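Local atomic coordinates of dihydropteroate synthase (Anaplasma phagocytophilum, PDB entry 6UCZ), a protein that catalyses a step of folate biosynthesis, probably joining p-aminobenzoate to 6-hydroxymethyl-dihydropterin pyrophosphate to give dihydropteroate, and here holds a pterin monophosphate in its pocket. Residues His58-Ile63 / Ile101-Asn106; Gly73-Ala78 / Glu87-Arg92; Glu175-Glu180 / Pro214-Tyr219; Leu261-Ala266 / Lys286-Leu291. One frame throughout, in Å; residues are numbered along the deposited sequence. Where two conformers were deposited one is given.

Interaction 1. Residues His58-Ile63 / Ile101-Asn106; sequences HATDLI and IRIAHN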
# COMPACT_ATOMS: atom_id res chain seq x y z
N HIS A 58 -4.40 13.02 13.04
CA HIS A 58 -4.13 11.60 12.85
C HIS A 58 -2.70 11.37 12.36
O HIS A 58 -2.01 10.48 12.85
CB HIS A 58 -5.14 10.97 11.87
CG HIS A 58 -5.10 9.47 11.86
ND1 HIS A 58 -5.09 8.72 13.01
CD2 HIS A 58 -5.06 8.59 10.83
CE1 HIS A 58 -5.05 7.43 12.69
NE2 HIS A 58 -5.03 7.33 11.38
N ALA A 59 -2.24 12.19 11.41
CA ALA A 59 -0.86 12.05 10.94
C ALA A 59 0.13 12.25 12.09
O ALA A 59 1.14 11.54 12.18
CB ALA A 59 -0.58 13.06 9.83
N THR A 60 -0.15 13.21 12.98
CA THR A 60 0.71 13.43 14.13
C THR A 60 0.74 12.21 15.04
O THR A 60 1.81 11.81 15.53
CB THR A 60 0.25 14.65 14.92
OG1 THR A 60 0.31 15.81 14.09
CG2 THR A 60 1.11 14.86 16.17
N ASP A 61 -0.43 11.60 15.28
CA ASP A 61 -0.47 10.41 16.13
C ASP A 61 0.28 9.25 15.50
O ASP A 61 0.96 8.48 16.19
CB ASP A 61 -1.92 10.01 16.42
CG ASP A 61 -2.62 10.99 17.34
OD1 ASP A 61 -1.93 11.72 18.08
OD2 ASP A 61 -3.87 11.03 17.31
N LEU A 62 0.17 9.11 14.17
CA LEU A 62 0.89 8.03 13.48
C LEU A 62 2.39 8.22 13.61
O LEU A 62 3.13 7.25 13.81
CB LEU A 62 0.48 7.99 12.01
CG LEU A 62 -0.97 7.64 11.67
CD1 LEU A 62 -1.21 7.85 10.17
CD2 LEU A 62 -1.31 6.22 12.06
N ILE A 63 2.86 9.46 13.47
CA ILE A 63 4.27 9.77 13.66
C ILE A 63 4.74 9.39 15.06
O ILE A 63 5.75 8.70 15.23
CB ILE A 63 4.52 11.27 13.38
CG1 ILE A 63 4.28 11.55 11.89
CG2 ILE A 63 5.90 11.69 13.82
CD1 ILE A 63 4.21 13.00 11.55
N ILE A 101 3.25 16.70 5.07
CA ILE A 101 4.62 16.56 4.59
C ILE A 101 5.59 17.29 5.51
O ILE A 101 6.67 16.77 5.83
CB ILE A 101 4.72 17.05 3.13
CG1 ILE A 101 3.99 16.09 2.19
CG2 ILE A 101 6.17 17.25 2.70
CD1 ILE A 101 3.71 16.70 0.83
N ARG A 102 5.23 18.50 5.95
CA ARG A 102 6.12 19.26 6.83
C ARG A 102 6.30 18.55 8.17
O ARG A 102 7.42 18.44 8.69
CB ARG A 102 5.57 20.67 7.05
CG ARG A 102 6.55 21.59 7.79
CD ARG A 102 5.89 22.91 8.17
NE ARG A 102 4.86 22.70 9.19
CZ ARG A 102 5.08 22.70 10.50
NH1 ARG A 102 6.31 22.91 10.97
NH2 ARG A 102 4.07 22.49 11.33
N ILE A 103 5.19 18.09 8.76
CA ILE A 103 5.27 17.46 10.07
C ILE A 103 6.00 16.12 9.97
O ILE A 103 6.83 15.79 10.83
CB ILE A 103 3.85 17.31 10.65
CG1 ILE A 103 3.25 18.69 10.92
CG2 ILE A 103 3.85 16.48 11.92
CD1 ILE A 103 1.74 18.70 10.97
N ALA A 104 5.72 15.35 8.92
CA ALA A 104 6.40 14.06 8.75
C ALA A 104 7.89 14.24 8.51
O ALA A 104 8.72 13.60 9.16
CB ALA A 104 5.76 13.26 7.62
N HIS A 105 8.26 15.11 7.56
CA HIS A 105 9.67 15.28 7.24
C HIS A 105 10.44 15.85 8.43
O HIS A 105 11.59 15.45 8.68
CB HIS A 105 9.84 16.17 6.01
CG HIS A 105 9.50 15.47 4.73
ND1 HIS A 105 9.53 16.10 3.51
CD2 HIS A 105 9.11 14.20 4.49
CE1 HIS A 105 9.18 15.24 2.56
NE2 HIS A 105 8.92 14.08 3.14
N ASN A 106 9.81 16.76 9.19
CA ASN A 106 10.43 17.27 10.41
C ASN A 106 10.78 16.14 11.36
O ASN A 106 11.77 16.22 12.09
CB ASN A 106 9.52 18.28 11.10
CG ASN A 106 9.66 19.69 10.54
OD1 ASN A 106 10.47 19.94 9.65
ND2 ASN A 106 8.86 20.62 11.06
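I63 and I103 meet methyl to methyl: CD1 of I63 lies 3.5 Å from CG2 of I103, and the two side chains cross at about a right angle. The same CD1 also settles against the backbone of the other helix, 3.7 Å from CA of A104, and is 4.2 Å from the methyl CB of that alanine. One methyl thus fits between a branched neighbour and a small one; A104, whose side chain is a single methyl, lets CD1 come right up to the helix backbone. I63 gets there because its CG1 stands anti to the carbonyl carbon (chi1 -67°) and the chain then runs on extended, carrying CD1 across to the partner helix. I103 offers its shorter branch, the CG2 that is anti to the backbone N. At the margin T60 comes within 4.2 Å of I103 CG2 through OG1, but that hydroxyl is hydrogen-bonded to the carbonyl of I56 one turn back, so toward I103 it gives only van der Waals contact.

The helices that present these groups, 52-64 and 97-106, run almost parallel, 11° apart, with the axes of the short segments 10.1 Å from each other. Such neighbours are expected on the outside of a TIM barrel, the fold of dihydropteroate synthases, where consecutive helices cover consecutive parallel strands. A59 packs inward on L36 of strand 31-37, and A104 on V111 of strand 110-115. Between the segments themselves the attraction is apolar and without direction, so it depends on how well the isoleucine branches fit each other and the small A104, not on any polar pairing.

Interaction 2. Residues Gly73-Ala78 / Glu87-Arg92; sequences GAESTA and EEEWSR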
# COMPACT_ATOMS: atom_id res chain seq x y z
N GLY A 73 -4.36 8.92 1.47
CA GLY A 73 -5.26 8.57 0.39
C GLY A 73 -6.61 9.25 0.50
O GLY A 73 -7.12 9.47 1.60
N ALA A 74 -7.19 9.60 -0.64
CA ALA A 74 -8.44 10.33 -0.67
C ALA A 74 -9.54 9.62 -1.45
O ALA A 74 -10.66 10.15 -1.52
CB ALA A 74 -8.24 11.72 -1.27
N GLU A 75 -9.27 8.46 -2.04
CA GLU A 75 -10.29 7.73 -2.79
C GLU A 75 -10.53 6.40 -2.10
O GLU A 75 -9.68 5.50 -2.16
CB GLU A 75 -9.88 7.52 -4.25
CG GLU A 75 -11.04 7.05 -5.14
CD GLU A 75 -10.71 7.01 -6.63
OE1 GLU A 75 -9.51 7.09 -6.98
OE2 GLU A 75 -11.65 6.89 -7.44
N SER A 76 -11.70 6.26 -1.48
CA SER A 76 -12.08 4.98 -0.90
C SER A 76 -12.21 3.94 -2.00
O SER A 76 -12.90 4.16 -3.01
CB SER A 76 -13.38 5.10 -0.12
OG SER A 76 -13.97 3.82 0.09
N THR A 77 -11.54 2.81 -1.82
CA THR A 77 -11.58 1.72 -2.79
C THR A 77 -12.44 0.57 -2.28
O THR A 77 -12.44 -0.52 -2.88
CB THR A 77 -10.16 1.27 -3.12
OG1 THR A 77 -10.18 0.33 -4.20
CG2 THR A 77 -9.49 0.68 -1.91
N ALA A 78 -13.20 0.81 -1.21
CA ALA A 78 -14.07 -0.20 -0.60
C ALA A 78 -15.11 -0.67 -1.62
O ALA A 78 -15.43 0.04 -2.58
CB ALA A 78 -14.75 0.39 0.64
N GLU A 87 -9.92 15.40 -9.93
CA GLU A 87 -10.00 16.76 -9.42
C GLU A 87 -10.59 16.80 -8.02
O GLU A 87 -10.10 17.52 -7.14
CB GLU A 87 -10.82 17.65 -10.36
CG GLU A 87 -10.17 17.95 -11.71
CD GLU A 87 -10.45 16.89 -12.76
OE1 GLU A 87 -11.08 15.87 -12.44
OE2 GLU A 87 -10.07 17.10 -13.94
N GLU A 88 -11.68 16.06 -7.80
CA GLU A 88 -12.22 15.95 -6.45
C GLU A 88 -11.21 15.32 -5.51
O GLU A 88 -11.05 15.76 -4.36
CB GLU A 88 -13.53 15.15 -6.49
CG GLU A 88 -14.61 15.93 -7.20
CD GLU A 88 -15.76 15.06 -7.67
OE1 GLU A 88 -15.67 13.82 -7.52
OE2 GLU A 88 -16.74 15.63 -8.21
N GLU A 89 -10.50 14.29 -5.98
CA GLU A 89 -9.47 13.66 -5.16
C GLU A 89 -8.44 14.69 -4.71
O GLU A 89 -8.09 14.76 -3.53
CB GLU A 89 -8.78 12.55 -5.96
CG GLU A 89 -7.65 11.87 -5.21
CD GLU A 89 -6.82 10.98 -6.12
OE1 GLU A 89 -6.62 11.37 -7.29
OE2 GLU A 89 -6.36 9.90 -5.68
N TRP A 90 -7.97 15.53 -5.64
CA TRP A 90 -6.92 16.48 -5.31
C TRP A 90 -7.41 17.58 -4.38
O TRP A 90 -6.66 18.02 -3.50
CB TRP A 90 -6.33 17.12 -6.58
CG TRP A 90 -5.20 18.03 -6.23
CD1 TRP A 90 -5.13 19.38 -6.42
CD2 TRP A 90 -4.00 17.66 -5.52
NE1 TRP A 90 -3.95 19.87 -5.92
CE2 TRP A 90 -3.24 18.84 -5.36
CE3 TRP A 90 -3.48 16.45 -5.04
CZ2 TRP A 90 -1.99 18.84 -4.73
CZ3 TRP A 90 -2.25 16.46 -4.41
CH2 TRP A 90 -1.52 17.65 -4.26
N SER A 91 -8.66 18.03 -4.53
CA SER A 91 -9.17 19.06 -3.62
C SER A 91 -9.23 18.57 -2.18
O SER A 91 -9.12 19.37 -1.25
CB SER A 91 -10.54 19.57 -4.10
OG SER A 91 -11.56 18.63 -3.84
N ARG A 92 -9.39 17.26 -1.95
CA ARG A 92 -9.35 16.76 -0.58
C ARG A 92 -7.92 16.73 -0.05
O ARG A 92 -7.71 16.95 1.15
CB ARG A 92 -9.94 15.35 -0.47
CG ARG A 92 -11.42 15.21 -0.78
CD ARG A 92 -11.77 13.72 -0.84
NE ARG A 92 -13.19 13.47 -1.06
CZ ARG A 92 -13.77 12.28 -0.97
NH1 ARG A 92 -15.07 12.15 -1.17
NH2 ARG A 92 -13.04 11.20 -0.69
O HOH W 1 -5.79 9.58 -2.99
O HOH W 2 -7.00 7.40 -6.61
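Carboxylate oxygen OE2 of E89 is gripped by several groups: two waters lie against it, and the hydroxyl of T115 is hydrogen-bonded to it as well. One water, 2.8 Å from E89 OE2, accepts from the backbone N of A74 and probably donates to OE2; the other lies 2.7 Å from OE2 and donates both to it and to OE1 of E75. This second water sits between two carboxylates whose nearest oxygens, E75 OE1 and E89 OE2, are 4.4 Å apart. Its two protons probably ease a repulsion that might otherwise raise the proton affinity of one acid; R116 makes only a long, weak ion pair with E75. The other oxygen of E89, OE1, is bound by T120 and N117, so both carboxylate oxygens of this buried glutamate are held. Its CG is anti to the backbone N (chi1 178°) and the chain continues extended, which carries the head beyond the methyl of A74.

That methyl touches the helix itself, with CB 3.8 Å from the carbonyl oxygen of E89; alanine suits so close an approach of loop to helix. R92 closes the other end. Its extended chain passes A74 CB, and NH2 meets A74 O at 2.7 Å near the guanidinium plane, though the N-H points poorly (123°) and the bond is weak.

The loop 73-78 leaves the C-terminal end of strand 69-73, the end where TIM barrels place their active sites, and T77 on it touches the bound pterin phosphate. Helix 86-93 covers the loop from outside, bridging through E89 to helix 118-127 and to the end of strand 110-115.

Interaction 3. Residues Glu175-Glu180 / Pro214-Tyr219; sequences EQLLNE and PEYSWY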
# COMPACT_ATOMS: atom_id res chain seq x y z
N GLU A 175 -1.87 -21.61 -6.68
CA GLU A 175 -0.55 -21.40 -7.25
C GLU A 175 -0.63 -20.62 -8.57
O GLU A 175 0.20 -19.75 -8.84
CB GLU A 175 0.15 -22.74 -7.47
CG GLU A 175 1.58 -22.62 -7.99
CD GLU A 175 2.21 -23.96 -8.31
OE1 GLU A 175 1.48 -24.97 -8.35
OE2 GLU A 175 3.44 -24.01 -8.52
N GLN A 176 -1.62 -20.94 -9.41
CA GLN A 176 -1.76 -20.22 -10.67
C GLN A 176 -2.08 -18.75 -10.44
O GLN A 176 -1.61 -17.89 -11.19
CB GLN A 176 -2.82 -20.88 -11.55
CG GLN A 176 -3.06 -20.16 -12.88
CD GLN A 176 -4.34 -20.60 -13.56
OE1 GLN A 176 -4.87 -21.68 -13.29
NE2 GLN A 176 -4.86 -19.76 -14.45
N LEU A 177 -2.86 -18.43 -9.39
CA LEU A 177 -3.10 -17.03 -9.05
C LEU A 177 -1.79 -16.30 -8.74
O LEU A 177 -1.58 -15.16 -9.18
CB LEU A 177 -4.06 -16.91 -7.88
CG LEU A 177 -4.15 -15.49 -7.29
CD1 LEU A 177 -4.79 -14.50 -8.27
CD2 LEU A 177 -4.95 -15.50 -6.00
N LEU A 178 -0.91 -16.93 -7.96
CA LEU A 178 0.35 -16.28 -7.61
C LEU A 178 1.21 -16.07 -8.84
O LEU A 178 1.86 -15.03 -8.99
CB LEU A 178 1.09 -17.11 -6.57
CG LEU A 178 2.37 -16.51 -5.96
CD1 LEU A 178 2.17 -15.06 -5.59
CD2 LEU A 178 2.76 -17.30 -4.73
N ASN A 179 1.24 -17.06 -9.74
CA ASN A 179 1.97 -16.92 -10.99
C ASN A 179 1.40 -15.78 -11.83
O ASN A 179 2.16 -15.06 -12.49
CB ASN A 179 1.94 -18.22 -11.78
CG ASN A 179 2.78 -19.30 -11.15
OD1 ASN A 179 3.67 -19.02 -10.35
ND2 ASN A 179 2.49 -20.55 -11.49
N GLU A 180 0.08 -15.63 -11.86
CA GLU A 180 -0.54 -14.55 -12.63
C GLU A 180 -0.20 -13.19 -12.03
O GLU A 180 0.07 -12.23 -12.77
CB GLU A 180 -2.05 -14.73 -12.69
CG GLU A 180 -2.53 -15.86 -13.61
CD GLU A 180 -4.05 -15.92 -13.67
OE1 GLU A 180 -4.70 -14.97 -13.19
OE2 GLU A 180 -4.58 -16.92 -14.21
N PRO A 214 -10.93 -14.52 0.63
CA PRO A 214 -10.05 -14.73 1.81
C PRO A 214 -9.06 -15.89 1.70
O PRO A 214 -7.88 -15.70 2.01
CB PRO A 214 -11.06 -14.95 2.95
CG PRO A 214 -12.26 -14.18 2.55
CD PRO A 214 -12.33 -14.27 1.02
N GLU A 215 -9.50 -17.07 1.24
CA GLU A 215 -8.59 -18.20 1.11
C GLU A 215 -7.40 -17.86 0.21
O GLU A 215 -6.26 -18.26 0.50
CB GLU A 215 -9.32 -19.41 0.55
CG GLU A 215 -10.43 -19.92 1.45
CD GLU A 215 -11.76 -19.19 1.23
OE1 GLU A 215 -12.80 -19.73 1.65
OE2 GLU A 215 -11.76 -18.08 0.63
N TYR A 216 -7.64 -17.15 -0.90
CA TYR A 216 -6.55 -16.80 -1.80
C TYR A 216 -5.63 -15.75 -1.19
O TYR A 216 -4.41 -15.81 -1.39
CB TYR A 216 -7.09 -16.31 -3.15
CG TYR A 216 -7.85 -17.37 -3.91
CD1 TYR A 216 -7.20 -18.47 -4.47
CD2 TYR A 216 -9.23 -17.28 -4.08
CE1 TYR A 216 -7.91 -19.46 -5.16
CE2 TYR A 216 -9.94 -18.25 -4.78
CZ TYR A 216 -9.28 -19.33 -5.32
OH TYR A 216 -10.02 -20.29 -6.02
N SER A 217 -6.19 -14.78 -0.46
CA SER A 217 -5.36 -13.76 0.18
C SER A 217 -4.45 -14.37 1.24
O SER A 217 -3.30 -13.95 1.38
CB SER A 217 -6.22 -12.66 0.79
OG SER A 217 -6.80 -11.86 -0.23
N TRP A 218 -4.95 -15.35 1.99
CA TRP A 218 -4.08 -16.05 2.94
C TRP A 218 -3.00 -16.84 2.22
O TRP A 218 -1.84 -16.86 2.66
CB TRP A 218 -4.90 -16.97 3.87
CG TRP A 218 -5.59 -16.20 4.93
CD1 TRP A 218 -6.90 -15.82 4.98
CD2 TRP A 218 -4.98 -15.67 6.11
NE1 TRP A 218 -7.14 -15.07 6.10
CE2 TRP A 218 -5.97 -14.97 6.82
CE3 TRP A 218 -3.67 -15.71 6.63
CZ2 TRP A 218 -5.71 -14.32 8.02
CZ3 TRP A 218 -3.42 -15.07 7.83
CH2 TRP A 218 -4.43 -14.38 8.51
N TYR A 219 -3.36 -17.50 1.12
CA TYR A 219 -2.38 -18.25 0.34
C TYR A 219 -1.23 -17.35 -0.11
O TYR A 219 -0.06 -17.74 -0.04
CB TYR A 219 -3.05 -18.92 -0.86
CG TYR A 219 -2.11 -19.74 -1.72
CD1 TYR A 219 -1.37 -19.16 -2.75
CD2 TYR A 219 -1.93 -21.10 -1.48
CE1 TYR A 219 -0.50 -19.92 -3.54
CE2 TYR A 219 -1.07 -21.87 -2.25
CZ TYR A 219 -0.36 -21.27 -3.28
OH TYR A 219 0.50 -22.04 -4.04
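Segments 175-180 and 214-219, on helices 174-194 and 214-222, cross at -65°, and their axes come no nearer than 10.3 Å. The gap between the backbones is filled by large side chains, tyrosines and leucines, which suit such a distance. Y219 has the largest surface buried by the contact: with CG anti to the backbone N (chi1 -179°) its ring reaches out to the first turn of the other helix, where OH lies 3.4 Å from CA of E175 and 3.5 Å from CB. The phenol thus lies against the aliphatic base of the glutamate, whose extended chain carries the carboxylate onward, its plane turned 45° from the ring. L178 brings CD2 obliquely toward the same ring, 4.3 Å from Y219 CE1.

In a TIM barrel such as this one, helix 174-194 follows strand 153-157, and helix 214-222 follows strand 202-205, so the contact joins the helices that follow two strands adjacent in the sheet. A second apolar patch forms one turn earlier on helix 214-222, at Y216, where L177 sets CD2 3.7 Å from Y216 CB and obliquely against the ring atoms beyond it. L177 also touches F160 and Y170. The ring of Y216 is packed edge-to-face with Y170, and its hydroxyl is hydrogen-bonded to the carbonyl of G172: tyrosine here combines an apolar flank for the leucine with a polar end that ties the helix to the loop preceding helix 174-194.

Interaction 4. Residues Leu261-Ala266 / Lys286-Leu291; sequences LSTFLA and KIANLL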
# COMPACT_ATOMS: atom_id res chain seq x y z
N LEU A 261 -0.54 -11.48 11.99
CA LEU A 261 0.00 -11.71 10.66
C LEU A 261 1.19 -10.78 10.38
O LEU A 261 2.16 -11.19 9.74
CB LEU A 261 -1.10 -11.53 9.61
CG LEU A 261 -0.69 -11.63 8.15
CD1 LEU A 261 0.04 -12.95 7.84
CD2 LEU A 261 -1.91 -11.45 7.28
N SER A 262 1.13 -9.53 10.86
CA SER A 262 2.25 -8.62 10.69
C SER A 262 3.56 -9.25 11.18
O SER A 262 4.60 -9.10 10.53
CB SER A 262 2.00 -7.32 11.45
OG SER A 262 0.95 -6.58 10.85
N THR A 263 3.52 -9.95 12.32
CA THR A 263 4.73 -10.60 12.83
C THR A 263 5.27 -11.60 11.82
O THR A 263 6.48 -11.61 11.53
CB THR A 263 4.44 -11.31 14.15
OG1 THR A 263 3.92 -10.37 15.10
CG2 THR A 263 5.73 -11.91 14.70
N PHE A 264 4.39 -12.43 11.25
CA PHE A 264 4.81 -13.41 10.26
C PHE A 264 5.40 -12.73 9.03
O PHE A 264 6.45 -13.13 8.51
CB PHE A 264 3.62 -14.28 9.85
CG PHE A 264 3.88 -15.11 8.62
CD1 PHE A 264 4.45 -16.37 8.74
CD2 PHE A 264 3.54 -14.64 7.36
CE1 PHE A 264 4.70 -17.15 7.62
CE2 PHE A 264 3.77 -15.42 6.22
CZ PHE A 264 4.36 -16.67 6.36
N LEU A 265 4.71 -11.72 8.52
CA LEU A 265 5.19 -11.01 7.33
C LEU A 265 6.55 -10.36 7.59
O LEU A 265 7.44 -10.41 6.74
CB LEU A 265 4.16 -9.97 6.90
CG LEU A 265 2.82 -10.51 6.42
CD1 LEU A 265 1.89 -9.33 6.17
CD2 LEU A 265 3.00 -11.34 5.15
N ALA A 266 6.72 -9.76 8.77
CA ALA A 266 8.03 -9.20 9.10
C ALA A 266 9.11 -10.27 9.13
O ALA A 266 10.23 -10.05 8.65
CB ALA A 266 7.96 -8.47 10.45
N LYS A 286 9.20 -5.77 16.31
CA LYS A 286 10.15 -6.04 17.38
C LYS A 286 10.16 -7.51 17.76
O LYS A 286 11.22 -8.08 18.05
CB LYS A 286 9.84 -5.17 18.59
CG LYS A 286 10.27 -3.69 18.40
CD LYS A 286 9.61 -2.76 19.41
CE LYS A 286 9.82 -1.30 19.03
NZ LYS A 286 11.26 -1.02 18.76
N ILE A 287 8.99 -8.15 17.77
CA ILE A 287 8.93 -9.58 18.07
C ILE A 287 9.61 -10.37 16.97
O ILE A 287 10.40 -11.28 17.25
CB ILE A 287 7.47 -10.02 18.30
CG1 ILE A 287 6.98 -9.51 19.66
CG2 ILE A 287 7.31 -11.55 18.21
CD1 ILE A 287 5.53 -9.88 19.95
N ALA A 288 9.34 -10.03 15.70
CA ALA A 288 10.03 -10.69 14.60
C ALA A 288 11.54 -10.55 14.73
O ALA A 288 12.28 -11.51 14.48
CB ALA A 288 9.57 -10.11 13.25
N ASN A 289 12.02 -9.36 15.12
CA ASN A 289 13.45 -9.15 15.32
C ASN A 289 14.01 -10.07 16.40
O ASN A 289 15.16 -10.53 16.30
CB ASN A 289 13.72 -7.69 15.68
CG ASN A 289 13.88 -6.82 14.44
OD1 ASN A 289 14.54 -7.22 13.48
ND2 ASN A 289 13.26 -5.64 14.45
N LEU A 290 13.24 -10.33 17.45
CA LEU A 290 13.72 -11.20 18.52
C LEU A 290 13.68 -12.67 18.14
O LEU A 290 14.29 -13.49 18.84
CB LEU A 290 12.92 -10.96 19.80
CG LEU A 290 13.18 -9.62 20.48
CD1 LEU A 290 12.07 -9.24 21.45
CD2 LEU A 290 14.51 -9.69 21.23
N LEU A 291 13.05 -13.01 17.03
CA LEU A 291 12.97 -14.38 16.54
C LEU A 291 14.01 -14.66 15.47
O LEU A 291 14.01 -15.76 14.90
CB LEU A 291 11.56 -14.68 16.02
CG LEU A 291 10.53 -14.61 17.16
CD1 LEU A 291 9.11 -14.73 16.61
CD2 LEU A 291 10.83 -15.69 18.22
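T263 and A288, with the largest buried surfaces of the contact, also bring their helices closest, their CA atoms 5.6 Å apart. T263 turns its methyl, not its hydroxyl, to the other helix: CG2 is anti to the backbone N (chi1 -57° for OG1), which sets it 3.9 Å from CG2 of I287, the two side chains meeting obliquely. Its OG1 stays on the home helix, hydrogen-bonded to the carbonyl of A259. A threonine therefore serves well here, since its polar branch is satisfied locally and only the apolar one faces across. A288 has just a methyl to offer, and that is what permits the close approach; its CB packs on the backbone at T263 O, 3.8 Å away.

The same methyl makes the tightest contact between side chains, CB of A288 to CB of A266 at 3.6 Å. Two alanines facing each other let the axes of the short segments come within 8.5 Å, at a crossing angle of -47°. These are the last two helices of the TIM barrel: helix 255-267 precedes strand 272-275 and helix 278-290 comes after it, so the pair flanks that strand in sequence and meets on the outside of the barrel. L265 and S262 face the strand through L273, while A266 also touches V28 and T30 near the start of the modelled chain.

I287, at the solvent-facing margin, gives up less surface than T263 or A288, as befits a side chain that meets the other segment through one methyl of its branched end.

How the interactions relate
Interactions 1, 3 and 4 each join two helices on the outside of the barrel and rest mainly on apolar contacts, joined in interaction 3 by a tyrosine hydroxyl against the base of a glutamate. Interaction 2 instead ties a strand-end loop to a helix through waters and charged groups, near the pterin pocket. All are partly buried; interactions 3 and 4 each include an exposed residue, E175 and I287. Interaction 4 uses small residues at close range, interaction 3 bulky ones over a wider crossing, and interaction 1 isoleucines crossing at about a right angle between nearly parallel helices. Interaction 2 is nested in the loop closed by interaction 1. Interactions 3 and 4 touch, W218 CZ3 packing 3.9 Å from L261 CD2.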